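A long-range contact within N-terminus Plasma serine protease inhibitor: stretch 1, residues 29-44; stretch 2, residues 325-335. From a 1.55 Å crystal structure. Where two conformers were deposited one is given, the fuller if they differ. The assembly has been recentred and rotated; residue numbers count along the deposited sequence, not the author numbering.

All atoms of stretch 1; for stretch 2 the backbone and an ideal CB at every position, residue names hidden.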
ATOM      1  N   ILE A  29      -9.778   1.693   5.897  0.50  9.15           N
ATOM      2  CA  ILE A  29      -8.348   1.929   5.766  0.50  9.47           C
ATOM      3  C   ILE A  29      -7.898   1.108   4.574  0.50  9.10           C
ATOM      4  O   ILE A  29      -8.331  -0.028   4.405  0.50  9.55           O
ATOM      5  CB  ILE A  29      -7.551   1.418   6.985  0.50  9.38           C
ATOM      6  CG1 ILE A  29      -8.014   2.116   8.259  0.50 10.03           C
ATOM      7  CG2 ILE A  29      -6.061   1.655   6.762  0.50  9.59           C
ATOM      8  CD1 ILE A  29      -7.338   1.591   9.499  0.50 12.24           C
ATOM      9  N   PHE A  30      -7.050   1.683   3.733  1.00  8.27           N
ATOM     10  CA  PHE A  30      -6.536   0.938   2.591  1.00  8.91           C
ATOM     11  C   PHE A  30      -5.300   1.594   2.016  1.00  8.63           C
ATOM     12  O   PHE A  30      -5.318   2.772   1.658  1.00  9.06           O
ATOM     13  CB  PHE A  30      -7.586   0.774   1.486  1.00  7.88           C
ATOM     14  CG  PHE A  30      -7.213  -0.276   0.473  1.00  8.85           C
ATOM     15  CD1 PHE A  30      -7.248  -1.627   0.815  1.00  8.17           C
ATOM     16  CD2 PHE A  30      -6.749   0.084  -0.789  1.00  8.52           C
ATOM     17  CE1 PHE A  30      -6.816  -2.603  -0.091  1.00  8.97           C
ATOM     18  CE2 PHE A  30      -6.315  -0.883  -1.699  1.00 10.23           C
ATOM     19  CZ  PHE A  30      -6.348  -2.229  -1.346  1.00  9.32           C
ATOM     20  N   PHE A  31      -4.216   0.832   1.942  1.00  7.48           N
ATOM     21  CA  PHE A  31      -2.979   1.364   1.385  1.00  7.71           C
ATOM     22  C   PHE A  31      -2.099   0.252   0.858  1.00  7.36           C
ATOM     23  O   PHE A  31      -2.378  -0.927   1.084  1.00  7.67           O
ATOM     24  CB  PHE A  31      -2.207   2.192   2.432  1.00  7.54           C
ATOM     25  CG  PHE A  31      -1.648   1.388   3.587  1.00  8.02           C
ATOM     26  CD1 PHE A  31      -2.464   0.998   4.647  1.00  7.87           C
ATOM     27  CD2 PHE A  31      -0.291   1.069   3.636  1.00  8.11           C
ATOM     28  CE1 PHE A  31      -1.940   0.308   5.744  1.00  9.44           C
ATOM     29  CE2 PHE A  31       0.254   0.376   4.734  1.00  8.05           C
ATOM     30  CZ  PHE A  31      -0.576  -0.002   5.790  1.00  8.88           C
ATOM     31  N   SER A  32      -1.055   0.631   0.126  1.00  5.77           N
ATOM     32  CA  SER A  32      -0.107  -0.340  -0.404  1.00  5.32           C
ATOM     33  C   SER A  32       1.209  -0.218   0.343  1.00  6.74           C
ATOM     34  O   SER A  32       1.957   0.745   0.157  1.00  6.26           O
ATOM     35  CB  SER A  32       0.157  -0.120  -1.895  1.00  6.34           C
ATOM     36  OG  SER A  32       1.220  -0.967  -2.312  1.00  7.53           O
ATOM     37  N   PRO A  33       1.518  -1.197   1.203  1.00  7.21           N
ATOM     38  CA  PRO A  33       2.771  -1.148   1.955  1.00  7.85           C
ATOM     39  C   PRO A  33       3.992  -1.070   1.036  1.00  8.49           C
ATOM     40  O   PRO A  33       4.920  -0.296   1.282  1.00  9.53           O
ATOM     41  CB  PRO A  33       2.733  -2.444   2.763  1.00  7.54           C
ATOM     42  CG  PRO A  33       1.259  -2.620   3.029  1.00  6.77           C
ATOM     43  CD  PRO A  33       0.660  -2.303   1.671  1.00  7.41           C
ATOM     44  N   VAL A  34       3.997  -1.869  -0.027  0.50  7.92           N
ATOM     45  CA  VAL A  34       5.136  -1.872  -0.937  0.50  8.05           C
ATOM     46  C   VAL A  34       5.328  -0.534  -1.649  0.50  7.36           C
ATOM     47  O   VAL A  34       6.459  -0.103  -1.869  0.50  8.24           O
ATOM     48  CB  VAL A  34       5.028  -3.018  -1.976  0.50  8.15           C
ATOM     49  CG1 VAL A  34       3.869  -2.775  -2.920  0.50  8.09           C
ATOM     50  CG2 VAL A  34       6.343  -3.155  -2.731  0.50  9.22           C
ATOM     51  N   SER A  35       4.233   0.131  -2.005  1.00  6.87           N
ATOM     52  CA  SER A  35       4.344   1.424  -2.671  1.00  6.72           C
ATOM     53  C   SER A  35       5.034   2.446  -1.773  1.00  6.11           C
ATOM     54  O   SER A  35       5.907   3.202  -2.214  1.00  6.21           O
ATOM     55  CB  SER A  35       2.959   1.953  -3.049  1.00  5.81           C
ATOM     56  OG  SER A  35       3.072   3.254  -3.617  1.00  8.03           O
ATOM     57  N   ILE A  36       4.634   2.463  -0.509  1.00  6.70           N
ATOM     58  CA  ILE A  36       5.196   3.403   0.444  1.00  7.45           C
ATOM     59  C   ILE A  36       6.618   3.054   0.857  1.00  6.92           C
ATOM     60  O   ILE A  36       7.476   3.936   0.936  1.00  6.89           O
ATOM     61  CB  ILE A  36       4.275   3.531   1.672  1.00  8.16           C
ATOM     62  CG1 ILE A  36       2.884   3.970   1.197  1.00  7.99           C
ATOM     63  CG2 ILE A  36       4.852   4.544   2.655  1.00  8.37           C
ATOM     64  CD1 ILE A  36       1.816   3.978   2.269  1.00  8.10           C
ATOM     65  N   SER A  37       6.870   1.770   1.106  0.50  7.85           N
ATOM     66  CA  SER A  37       8.205   1.322   1.486  0.50  9.34           C
ATOM     67  C   SER A  37       9.189   1.604   0.358  0.50  8.10           C
ATOM     68  O   SER A  37      10.309   2.054   0.596  0.50  8.30           O
ATOM     69  CB  SER A  37       8.208  -0.180   1.784  0.50 10.67           C
ATOM     70  OG  SER A  37       7.458  -0.483   2.944  0.50 15.24           O
ATOM     71  N   MET A  38       8.765   1.336  -0.873  1.00  6.97           N
ATOM     72  CA  MET A  38       9.626   1.559  -2.031  1.00  6.48           C
ATOM     73  C   MET A  38       9.911   3.057  -2.139  1.00  8.58           C
ATOM     74  O   MET A  38      11.039   3.463  -2.402  1.00  7.38           O
ATOM     75  CB  MET A  38       8.973   1.032  -3.317  1.00  7.57           C
ATOM     76  CG  MET A  38       9.811   1.274  -4.570  1.00  7.21           C
ATOM     77  SD  MET A  38       9.333   0.257  -5.982  1.00  8.30           S
ATOM     78  CE  MET A  38      10.050  -1.321  -5.504  1.00  9.01           C
ATOM     79  N   SER A  39       8.893   3.881  -1.895  1.00  7.51           N
ATOM     80  CA  SER A  39       9.078   5.331  -1.961  1.00  7.67           C
ATOM     81  C   SER A  39      10.073   5.810  -0.911  1.00  7.59           C
ATOM     82  O   SER A  39      10.918   6.657  -1.189  1.00  8.59           O
ATOM     83  CB  SER A  39       7.740   6.052  -1.763  1.00  8.34           C
ATOM     84  OG  SER A  39       6.851   5.778  -2.834  1.00  8.73           O
ATOM     85  N   LEU A  40       9.969   5.265   0.298  1.00  8.55           N
ATOM     86  CA  LEU A  40      10.877   5.641   1.373  1.00  7.04           C
ATOM     87  C   LEU A  40      12.297   5.154   1.075  1.00  8.12           C
ATOM     88  O   LEU A  40      13.277   5.838   1.381  1.00  8.78           O
ATOM     89  CB  LEU A  40      10.380   5.067   2.703  1.00  7.24           C
ATOM     90  CG  LEU A  40       9.213   5.835   3.329  1.00  7.60           C
ATOM     91  CD1 LEU A  40       8.668   5.058   4.518  1.00  8.50           C
ATOM     92  CD2 LEU A  40       9.687   7.219   3.771  1.00  8.54           C
ATOM     93  N   ALA A  41      12.411   3.966   0.483  1.00  8.87           N
ATOM     94  CA  ALA A  41      13.720   3.428   0.133  1.00  8.12           C
ATOM     95  C   ALA A  41      14.387   4.330  -0.912  1.00  8.94           C
ATOM     96  O   ALA A  41      15.578   4.624  -0.822  1.00  9.31           O
ATOM     97  CB  ALA A  41      13.575   2.012  -0.409  1.00  8.87           C
ATOM     98  N   MET A  42      13.623   4.765  -1.910  1.00  8.35           N
ATOM     99  CA  MET A  42      14.172   5.650  -2.932  1.00  8.14           C
ATOM    100  C   MET A  42      14.571   6.977  -2.298  1.00  9.48           C
ATOM    101  O   MET A  42      15.618   7.547  -2.617  1.00  9.24           O
ATOM    102  CB  MET A  42      13.143   5.890  -4.043  1.00  8.30           C
ATOM    103  CG  MET A  42      12.875   4.652  -4.888  1.00  8.19           C
ATOM    104  SD  MET A  42      11.838   4.975  -6.328  1.00 10.72           S
ATOM    105  CE  MET A  42      10.300   5.509  -5.521  1.00  8.22           C
ATOM    106  N   LEU A  43      13.732   7.467  -1.394  1.00  9.44           N
ATOM    107  CA  LEU A  43      14.007   8.725  -0.716  1.00 10.72           C
ATOM    108  C   LEU A  43      15.324   8.636   0.059  1.00 11.24           C
ATOM    109  O   LEU A  43      16.094   9.598   0.093  1.00 12.33           O
ATOM    110  CB  LEU A  43      12.854   9.074   0.233  1.00 11.67           C
ATOM    111  CG  LEU A  43      12.951  10.376   1.032  1.00 11.26           C
ATOM    112  CD1 LEU A  43      13.119  11.563   0.084  1.00 12.53           C
ATOM    113  CD2 LEU A  43      11.693  10.545   1.874  1.00 12.17           C
ATOM    114  N   SER A  44      15.597   7.480   0.661  1.00 11.86           N
ATOM    115  CA  SER A  44      16.829   7.310   1.429  1.00 11.51           C
ATOM    116  C   SER A  44      18.082   7.405   0.560  1.00 13.47           C
ATOM    117  O   SER A  44      19.163   7.712   1.062  1.00 12.50           O
ATOM    118  CB  SER A  44      16.827   5.973   2.189  1.00 11.90           C
ATOM    119  OG  SER A  44      17.131   4.868   1.350  1.00 11.67           O
ATOM    120  N   UNK A 325      -9.348  -5.895  -8.218  1.00  8.83           N
ATOM    121  CA  UNK A 325      -8.516  -4.908  -8.892  1.00 10.23           C
ATOM    122  C   UNK A 325      -8.092  -4.002  -7.749  1.00 10.39           C
ATOM    123  O   UNK A 325      -8.917  -3.626  -6.914  1.00 10.82           O
ATOM    124  CB  UNK A 325      -9.240  -4.164 -10.016  1.00 10.23           C
ATOM    125  N   UNK A 326      -6.804  -3.688  -7.689  1.00  9.37           N
ATOM    126  CA  UNK A 326      -6.287  -2.815  -6.643  1.00  9.01           C
ATOM    127  C   UNK A 326      -5.169  -1.982  -7.234  1.00  8.64           C
ATOM    128  O   UNK A 326      -4.411  -2.447  -8.087  1.00 10.54           O
ATOM    129  CB  UNK A 326      -5.798  -3.614  -5.433  1.00  9.01           C
ATOM    130  N   UNK A 327      -5.058  -0.744  -6.780  1.00  8.56           N
ATOM    131  CA  UNK A 327      -4.014   0.121  -7.293  1.00  9.08           C
ATOM    132  C   UNK A 327      -3.685   1.176  -6.267  1.00  8.37           C
ATOM    133  O   UNK A 327      -4.470   1.445  -5.369  1.00  8.12           O
ATOM    134  CB  UNK A 327      -4.432   0.765  -8.616  1.00  9.08           C
ATOM    135  N   UNK A 328      -2.508   1.769  -6.405  1.00  8.52           N
ATOM    136  CA  UNK A 328      -2.091   2.813  -5.490  1.00  7.49           C
ATOM    137  C   UNK A 328      -0.932   3.588  -6.089  1.00  8.05           C
ATOM    138  O   UNK A 328      -0.268   3.127  -7.019  1.00  9.01           O
ATOM    139  CB  UNK A 328      -1.704   2.224  -4.132  1.00  7.49           C
ATOM    140  N   UNK A 329      -0.707   4.780  -5.555  1.00  6.62           N
ATOM    141  CA  UNK A 329       0.401   5.601  -6.000  1.00  6.99           C
ATOM    142  C   UNK A 329       0.825   6.459  -4.823  1.00  7.11           C
ATOM    143  O   UNK A 329       0.005   6.806  -3.965  1.00  8.05           O
ATOM    144  CB  UNK A 329       0.024   6.454  -7.213  1.00  6.99           C
ATOM    145  N   UNK A 330       2.113   6.770  -4.772  1.00  7.48           N
ATOM    146  CA  UNK A 330       2.665   7.602  -3.714  1.00  8.60           C
ATOM    147  C   UNK A 330       3.440   8.715  -4.407  1.00  9.51           C
ATOM    148  O   UNK A 330       4.286   8.447  -5.259  1.00  9.25           O
ATOM    149  CB  UNK A 330       3.549   6.801  -2.756  1.00  8.60           C
ATOM    150  N   UNK A 331       3.116   9.959  -4.064  1.00  8.25           N
ATOM    151  CA  UNK A 331       3.802  11.090  -4.657  1.00  9.20           C
ATOM    152  C   UNK A 331       4.569  11.829  -3.584  1.00  8.29           C
ATOM    153  O   UNK A 331       3.975  12.373  -2.651  1.00  8.78           O
ATOM    154  CB  UNK A 331       2.817  12.025  -5.362  1.00  9.20           C
ATOM    155  N   UNK A 332       5.894  11.827  -3.698  1.00  8.27           N
ATOM    156  CA  UNK A 332       6.749  12.506  -2.731  1.00  7.83           C
ATOM    157  C   UNK A 332       7.147  13.840  -3.350  1.00  9.54           C
ATOM    158  O   UNK A 332       7.848  13.885  -4.360  1.00  9.13           O
ATOM    159  CB  UNK A 332       7.975  11.666  -2.366  1.00  7.83           C
ATOM    160  N   UNK A 333       6.676  14.924  -2.739  1.00  9.89           N
ATOM    161  CA  UNK A 333       6.918  16.267  -3.253  1.00 11.01           C
ATOM    162  C   UNK A 333       8.057  17.016  -2.564  1.00  9.98           C
ATOM    163  O   UNK A 333       8.065  17.153  -1.341  1.00 12.36           O
ATOM    164  CB  UNK A 333       5.634  17.090  -3.128  1.00 11.01           C
ATOM    165  N   UNK A 334       9.010  17.496  -3.363  1.00 11.01           N
ATOM    166  CA  UNK A 334      10.160  18.247  -2.853  1.00 12.57           C
ATOM    167  C   UNK A 334      10.012  19.726  -3.181  1.00 14.68           C
ATOM    168  O   UNK A 334       9.563  20.080  -4.269  1.00 15.43           O
ATOM    169  CB  UNK A 334      11.465  17.703  -3.437  1.00 12.57           C
ATOM    170  N   UNK A 335      10.406  20.579  -2.239  1.00 17.32           N
ATOM    171  CA  UNK A 335      10.342  22.028  -2.424  1.00 21.68           C
ATOM    172  C   UNK A 335      11.652  22.670  -1.974  1.00 23.66           C
ATOM    173  O   UNK A 335      12.445  22.047  -1.266  1.00 22.06           O
ATOM    174  CB  UNK A 335       9.162  22.621  -1.651  1.00 21.68           C
TER

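The strand of stretch 2 runs nearly along the helix of stretch 1, with 24° between their directions and a closest axis approach of 8.0 Å. Its even positions from 326 to 334 point CA-to-CB toward stretch 1, so the contact can be read two residues at a time.

Position 325 has nothing of stretch 1 within 5.5 Å of its ideal CB, so this contact sets no demand on it. It is Arg325, whose guanidinium is satisfied elsewhere in the structure.

At 326 the bond points toward the ring of Phe30, and the ideal CB already lies 4.4 Å from Phe30 CZ. A small apolar group suits this place, though a longer one could perhaps turn aside. The residue is Ala326, whose CB meets the edge of the ring, near its plane.

Position 327 points away, and the visible atoms leave its choice open; it is Ala327.

Among the ideal CB atoms, that of 328 comes closest to a carbon of stretch 1. It sits 3.7 Å from Ser32 CB and 4.8 Å from Ser35 CB, just where the chain turns into the helix and Ser32 OG caps it by accepting from Ser35 N at 3.2 Å. The extended backbone (phi/psi -163/161) permits many residues, but the short gap favours alanine, glycine or serine. Ala328 is found, its CB packed against Ser32 CB.

Position 329 points away again, so stretch 1 says little about it; it is Ala329.

At 330 the neighbourhood turns polar. The ideal CB is 3.5 Å from Ser39 OG and 3.7 Å from Ser35 OG, with Ile36 CG1 at 4.9 Å. A short hydroxyl side chain can answer one serine without needing much room: serine or threonine fits, cysteine or alanine less completely. Thr330, with chi1 m, brings OG1 to 2.8 Å from Ser35 OG, a hydrogen bond. The same OG1 lies 3.8 Å from Ile36 CG1, while CB packs 3.4 Å from Ser39 OG. Ser39 OG is itself turned back to its own helix, donating to Ser35 O at 2.8 Å.

Position 331 points its ideal CB away, and phi/psi of -115/115 is ordinary strand geometry, so nothing visible requires the absence of a side chain. It is Gly331.

Position 332 points toward the helix, but across a wider gap, with no stretch 1 atom within 5.5 Å of the ideal CB. A medium side chain could fill it, or a small polar one could work through water. Thr332 does the latter: a water joins its OG1 to Ser39 OG, each 2.9 Å from the water O, and also donates to Thr330 O. Direct contact is slight, Ser39 CB to Thr332 OG1 being 4.4 Å.

Position 333 is out of reach; it is Ile333.

At 334 the bond points toward the helix from a distance, and Leu43 offers an apolar end. A long side chain is needed to span the gap: phenylalanine, tryptophan or an extended methionine. Phe334, chi1 m, places CZ 3.6 Å from Leu43 CD1.

Position 335, out of reach, is Thr335.

Stretch 2, residues 325-335: RAAAATGTIFT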
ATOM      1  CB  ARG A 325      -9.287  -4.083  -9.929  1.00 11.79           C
ATOM      2  CG  ARG A 325      -9.433  -4.748 -11.286  1.00 13.52           C
ATOM      3  CD  ARG A 325     -10.500  -5.813 -11.240  1.00 17.15           C
ATOM      4  NE  ARG A 325     -11.761  -5.240 -10.785  1.00 19.00           N
ATOM      5  CZ  ARG A 325     -12.812  -5.952 -10.398  1.00 19.83           C
ATOM      6  NH1 ARG A 325     -13.915  -5.333  -9.998  1.00 20.23           N
ATOM      7  NH2 ARG A 325     -12.757  -7.278 -10.407  1.00 16.95           N
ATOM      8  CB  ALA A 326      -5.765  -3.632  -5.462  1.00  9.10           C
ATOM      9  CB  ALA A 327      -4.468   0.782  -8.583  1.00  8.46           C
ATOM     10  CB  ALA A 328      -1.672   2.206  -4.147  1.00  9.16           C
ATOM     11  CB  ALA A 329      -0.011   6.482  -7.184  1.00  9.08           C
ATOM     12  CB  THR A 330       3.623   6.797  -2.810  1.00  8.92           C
ATOM     13  OG1 THR A 330       2.920   5.689  -2.238  1.00  7.38           O
ATOM     14  CG2 THR A 330       4.172   7.673  -1.691  1.00 10.11           C
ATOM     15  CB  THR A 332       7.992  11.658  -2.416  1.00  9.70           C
ATOM     16  OG1 THR A 332       7.575  10.406  -1.852  1.00  9.38           O
ATOM     17  CG2 THR A 332       8.890  12.371  -1.427  1.00 10.59           C
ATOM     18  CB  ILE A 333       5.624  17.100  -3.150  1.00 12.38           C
ATOM     19  CG1 ILE A 333       4.470  16.338  -3.816  1.00 14.36           C
ATOM     20  CG2 ILE A 333       5.824  18.468  -3.803  1.00 14.31           C
ATOM     21  CD1 ILE A 333       3.114  17.033  -3.716  1.00 15.50           C
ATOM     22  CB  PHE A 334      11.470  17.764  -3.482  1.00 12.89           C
ATOM     23  CG  PHE A 334      11.776  16.316  -3.235  1.00 13.58           C
ATOM     24  CD1 PHE A 334      11.156  15.326  -3.986  1.00 12.76           C
ATOM     25  CD2 PHE A 334      12.704  15.945  -2.268  1.00 13.59           C
ATOM     26  CE1 PHE A 334      11.458  13.984  -3.778  1.00 11.96           C
ATOM     27  CE2 PHE A 334      13.012  14.604  -2.050  1.00 13.63           C
ATOM     28  CZ  PHE A 334      12.389  13.621  -2.808  1.00 13.17           C
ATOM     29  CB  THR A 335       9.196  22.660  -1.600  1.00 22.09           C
ATOM     30  OG1 THR A 335       9.407  22.407  -0.205  1.00 22.75           O
ATOM     31  CG2 THR A 335       7.856  22.084  -2.019  1.00 24.97           C
TER
HETATM   32  O   HOH W   1       7.198   8.483  -3.923  1.00  9.18           O
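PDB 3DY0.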